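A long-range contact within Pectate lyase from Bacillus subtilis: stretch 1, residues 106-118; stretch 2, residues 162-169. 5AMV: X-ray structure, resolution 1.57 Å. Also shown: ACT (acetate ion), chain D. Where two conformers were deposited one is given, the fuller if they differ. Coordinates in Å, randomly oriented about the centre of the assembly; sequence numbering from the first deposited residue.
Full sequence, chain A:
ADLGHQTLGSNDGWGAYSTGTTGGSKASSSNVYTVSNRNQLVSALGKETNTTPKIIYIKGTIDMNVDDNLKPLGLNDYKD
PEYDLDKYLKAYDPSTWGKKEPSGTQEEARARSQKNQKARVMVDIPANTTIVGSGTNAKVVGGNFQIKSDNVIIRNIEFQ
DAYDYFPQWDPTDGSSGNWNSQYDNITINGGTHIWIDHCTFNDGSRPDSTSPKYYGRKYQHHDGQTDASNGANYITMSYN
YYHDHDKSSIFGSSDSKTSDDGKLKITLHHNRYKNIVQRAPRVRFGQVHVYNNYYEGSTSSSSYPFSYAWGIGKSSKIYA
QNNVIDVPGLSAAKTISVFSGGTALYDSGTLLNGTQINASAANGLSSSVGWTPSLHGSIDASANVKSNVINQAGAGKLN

Stretch 1 (106-118) QEEARARSQKNQK
Stretch 2 (162-169) AYDYFPQW

Stretch 1, residues 106-118, is helical throughout, with phi/psi near -63/-42 and regular i to i-4 backbone hydrogen bonds; the helix extends past both ends. Stretch 2, residues 162-169, is mostly loop or turn and enters a strand at Gln168. The chains run in opposite senses: Glu107 meets Gln168, and Gln117 meets Tyr163 to Tyr165. In the closest CA pair, Gln114 CA lies 5.7 Å from Phe166 CA. The contact buries 501 Å² in total.

Glu107 (t, p) starts the contact. Its CB points sideways, but the carboxylate reaches nearer. Gln168 NE2 donates to Glu107 OE2 at 3.1 Å, almost linearly (174°). Gln168 is extended, with chi1 and chi2 both t and chi3 51°.

Arg110 lies one turn later (t, t, p, chi4 75°). Its guanidinium pairs with the Glu107 carboxylate: Arg110 NE to Glu107 OE1 is 3.0 Å, and Arg110 NH2 to Glu107 OE2, a salt bridge, is 2.9 Å. Glu107 OE2 thus accepts from both Arg110 and Gln168. Arg110 NH1 donates to Phe166 O at 2.8 Å, near the guanidinium plane, and to Gln114 OE1 at 3.0 Å. Gln168 CB lies over one face of the group. Arg110 CD is 3.4 Å from Pro167 O.

Ser113 (m) points toward stretch 2. Its CB sits over the face of the Phe166 ring, 3.5 Å from the ring centroid and 3° off the normal, a CH-pi contact. Ser113 OG instead bonds Ala109 O at 2.7 Å, within the helix. Phe166 (m, chi2 -75°; phi/psi -136/60) points its CB toward the helix and has the largest covered area in the contact.

Gln114 (t, t, chi3 45°) points its CB sideways, but its amide end comes nearer to the loop. Gln114 NE2 donates to Asp164 OD2 at 2.8 Å, a neutral donor on a charged acceptor. Asp164 (t, chi2 -19°) also braces its own loop: Phe166 N donates to Asp164 OD1 at 2.8 Å.

Gln117 (t, t, chi3 28°) points toward stretch 2. Tyr165 N donates to Gln117 OE1 at 3.1 Å and 174°, so a side chain satisfies a loop backbone amide. Gln117 NE2 lies 3.0 Å from Tyr163 O and 3.4 Å from Tyr165 CD2. A water donates to Gln117 OE1 at 2.6 Å and to Asp164 OD1 at 2.7 Å, bridging helix and loop.

Tyr163 (t, chi2 -83°) and Tyr165 (m, chi2 -68°) present their ring edges to an acetate, probably from the crystallisation liquor. Tyr163 OH donates to acetate OXT at 2.6 Å.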

# COMPACT_ATOMS: atom_id res chain seq x y z
N GLN A 106 -19.30 2.89 23.71
CA GLN A 106 -17.88 3.18 23.48
C GLN A 106 -17.44 2.93 22.05
O GLN A 106 -16.69 3.75 21.46
CB GLN A 106 -16.94 2.49 24.48
CG GLN A 106 -16.84 3.22 25.84
CD GLN A 106 -16.40 4.68 25.71
OE1 GLN A 106 -15.45 4.98 24.98
NE2 GLN A 106 -17.06 5.58 26.45
N GLU A 107 -17.93 1.84 21.45
CA GLU A 107 -17.62 1.57 20.06
C GLU A 107 -18.27 2.60 19.14
O GLU A 107 -17.63 3.04 18.17
CB GLU A 107 -18.05 0.14 19.68
CG GLU A 107 -17.90 -0.12 18.17
CD GLU A 107 -16.50 -0.03 17.61
OE1 GLU A 107 -15.51 0.04 18.38
OE2 GLU A 107 -16.42 -0.08 16.34
N GLU A 108 -19.52 3.02 19.44
CA GLU A 108 -20.13 4.08 18.65
C GLU A 108 -19.31 5.35 18.73
O GLU A 108 -19.18 6.05 17.74
CB GLU A 108 -21.57 4.37 19.09
CG GLU A 108 -22.49 3.17 18.79
CD GLU A 108 -23.88 3.30 19.39
OE1 GLU A 108 -24.14 4.21 20.20
OE2 GLU A 108 -24.71 2.43 19.01
N ALA A 109 -18.80 5.68 19.91
CA ALA A 109 -18.07 6.95 20.05
C ALA A 109 -16.71 6.85 19.36
O ALA A 109 -16.24 7.82 18.77
CB ALA A 109 -17.90 7.30 21.51
N ARG A 110 -16.11 5.66 19.40
CA ARG A 110 -14.85 5.43 18.65
C ARG A 110 -15.09 5.60 17.15
O ARG A 110 -14.27 6.21 16.42
CB ARG A 110 -14.29 4.01 18.96
CG ARG A 110 -12.82 3.82 18.37
CD ARG A 110 -12.54 2.33 18.03
NE ARG A 110 -13.52 1.85 17.05
CZ ARG A 110 -13.54 2.15 15.75
NH1 ARG A 110 -12.58 2.89 15.18
NH2 ARG A 110 -14.54 1.69 14.99
N ALA A 111 -16.17 5.01 16.65
CA ALA A 111 -16.45 5.10 15.21
C ALA A 111 -16.64 6.57 14.79
O ALA A 111 -16.14 6.98 13.75
CB ALA A 111 -17.68 4.25 14.84
N ARG A 112 -17.37 7.33 15.60
CA ARG A 112 -17.54 8.78 15.31
C ARG A 112 -16.20 9.50 15.28
O ARG A 112 -15.95 10.36 14.38
CB ARG A 112 -18.53 9.45 16.29
CG ARG A 112 -19.96 8.96 16.05
CD ARG A 112 -20.99 9.77 16.90
NE ARG A 112 -20.72 9.80 18.34
CZ ARG A 112 -21.24 8.96 19.24
NH1 ARG A 112 -22.06 7.98 18.85
NH2 ARG A 112 -20.90 9.08 20.52
N SER A 113 -15.35 9.17 16.25
CA SER A 113 -14.02 9.75 16.32
C SER A 113 -13.22 9.46 15.03
O SER A 113 -12.62 10.36 14.43
CB SER A 113 -13.26 9.18 17.52
OG SER A 113 -14.04 9.42 18.70
N GLN A 114 -13.23 8.19 14.65
CA GLN A 114 -12.56 7.74 13.43
C GLN A 114 -13.10 8.48 12.20
O GLN A 114 -12.34 8.90 11.31
CB GLN A 114 -12.75 6.22 13.31
CG GLN A 114 -11.81 5.63 12.31
CD GLN A 114 -11.88 4.15 12.29
OE1 GLN A 114 -12.97 3.55 12.30
NE2 GLN A 114 -10.69 3.52 12.29
N LYS A 115 -14.42 8.66 12.14
CA LYS A 115 -14.99 9.33 10.98
C LYS A 115 -14.58 10.80 10.93
O LYS A 115 -14.37 11.35 9.86
CB LYS A 115 -16.50 9.11 10.93
CG LYS A 115 -16.87 7.66 10.52
CD LYS A 115 -18.34 7.37 10.80
CE LYS A 115 -18.77 5.99 10.30
NZ LYS A 115 -18.87 4.97 11.39
N ASN A 116 -14.41 11.43 12.08
CA ASN A 116 -13.94 12.83 12.09
C ASN A 116 -12.53 12.93 11.46
O ASN A 116 -12.24 13.82 10.69
CB ASN A 116 -13.87 13.29 13.55
CG ASN A 116 -15.25 13.44 14.18
OD1 ASN A 116 -16.25 13.60 13.48
ND2 ASN A 116 -15.29 13.45 15.50
N GLN A 117 -11.66 11.99 11.82
CA GLN A 117 -10.31 12.01 11.23
C GLN A 117 -10.33 11.65 9.75
O GLN A 117 -9.63 12.28 8.95
CB GLN A 117 -9.33 11.11 11.98
CG GLN A 117 -7.92 11.14 11.34
CD GLN A 117 -6.85 10.42 12.17
OE1 GLN A 117 -7.14 9.48 12.92
NE2 GLN A 117 -5.62 10.89 12.05
N LYS A 118 -11.09 10.60 9.40
CA LYS A 118 -11.23 10.19 7.97
C LYS A 118 -11.63 11.36 7.07
O LYS A 118 -11.15 11.49 5.93
CB LYS A 118 -12.23 9.03 7.89
CG LYS A 118 -12.51 8.51 6.46
CD LYS A 118 -13.59 7.41 6.49
CE LYS A 118 -13.89 6.92 5.08
NZ LYS A 118 -14.98 7.75 4.44
N ALA A 162 0.41 7.30 7.59
CA ALA A 162 -1.04 7.35 7.52
C ALA A 162 -1.58 6.74 8.84
O ALA A 162 -1.71 5.51 9.00
CB ALA A 162 -1.54 6.61 6.22
N TYR A 163 -1.78 7.61 9.84
CA TYR A 163 -1.88 7.23 11.24
C TYR A 163 -3.32 7.37 11.70
O TYR A 163 -3.94 8.43 11.49
CB TYR A 163 -1.02 8.19 12.07
CG TYR A 163 -0.85 7.88 13.55
CD1 TYR A 163 -1.82 8.28 14.49
CD2 TYR A 163 0.27 7.15 14.01
CE1 TYR A 163 -1.63 8.05 15.83
CE2 TYR A 163 0.46 6.91 15.38
CZ TYR A 163 -0.52 7.33 16.28
OH TYR A 163 -0.35 7.07 17.64
N ASP A 164 -3.83 6.33 12.34
CA ASP A 164 -5.23 6.35 12.82
C ASP A 164 -5.18 6.48 14.34
O ASP A 164 -4.64 5.60 15.04
CB ASP A 164 -5.88 5.01 12.39
CG ASP A 164 -7.35 4.90 12.71
OD1 ASP A 164 -7.90 5.62 13.56
OD2 ASP A 164 -7.98 4.02 12.05
N TYR A 165 -5.79 7.55 14.87
CA TYR A 165 -5.82 7.73 16.32
C TYR A 165 -6.80 6.77 17.03
O TYR A 165 -6.76 6.67 18.24
CB TYR A 165 -6.23 9.15 16.70
CG TYR A 165 -5.13 10.16 16.46
CD1 TYR A 165 -3.97 10.14 17.26
CD2 TYR A 165 -5.26 11.12 15.45
CE1 TYR A 165 -2.95 11.08 17.03
CE2 TYR A 165 -4.25 12.04 15.22
CZ TYR A 165 -3.11 11.98 16.01
OH TYR A 165 -2.12 12.90 15.75
N PHE A 166 -7.65 6.06 16.29
CA PHE A 166 -8.77 5.31 16.94
C PHE A 166 -8.91 3.91 16.35
O PHE A 166 -9.97 3.54 15.86
CB PHE A 166 -10.10 6.09 16.78
CG PHE A 166 -9.97 7.54 17.18
CD1 PHE A 166 -9.90 7.89 18.57
CD2 PHE A 166 -9.90 8.51 16.21
CE1 PHE A 166 -9.72 9.26 18.93
CE2 PHE A 166 -9.74 9.88 16.57
CZ PHE A 166 -9.62 10.24 17.94
N PRO A 167 -7.84 3.09 16.46
CA PRO A 167 -7.95 1.72 15.96
C PRO A 167 -9.11 0.96 16.60
O PRO A 167 -9.39 1.12 17.79
CB PRO A 167 -6.62 1.08 16.42
CG PRO A 167 -5.72 2.14 16.84
CD PRO A 167 -6.54 3.39 17.06
N GLN A 168 -9.76 0.13 15.78
CA GLN A 168 -10.88 -0.68 16.21
C GLN A 168 -10.39 -2.02 16.77
O GLN A 168 -9.55 -2.67 16.15
CB GLN A 168 -11.80 -0.94 15.04
CG GLN A 168 -13.08 -1.68 15.40
CD GLN A 168 -13.85 -2.06 14.14
OE1 GLN A 168 -13.28 -2.64 13.22
NE2 GLN A 168 -15.12 -1.70 14.08
N TRP A 169 -10.92 -2.45 17.91
CA TRP A 169 -10.66 -3.80 18.39
C TRP A 169 -11.52 -4.81 17.62
O TRP A 169 -12.76 -4.65 17.54
CB TRP A 169 -10.95 -3.88 19.91
CG TRP A 169 -10.85 -5.28 20.47
CD1 TRP A 169 -11.84 -5.94 21.14
CD2 TRP A 169 -9.71 -6.15 20.46
NE1 TRP A 169 -11.39 -7.19 21.54
CE2 TRP A 169 -10.09 -7.35 21.13
CE3 TRP A 169 -8.39 -6.05 19.96
CZ2 TRP A 169 -9.21 -8.42 21.34
CZ3 TRP A 169 -7.50 -7.13 20.17
CH2 TRP A 169 -7.93 -8.31 20.84
C ACT D . -1.62 8.86 20.17
O ACT D . -0.71 9.67 19.87
OXT ACT D . -2.10 8.13 19.25
CH3 ACT D . -2.14 8.81 21.58
O HOH W 1 -9.19 7.82 12.70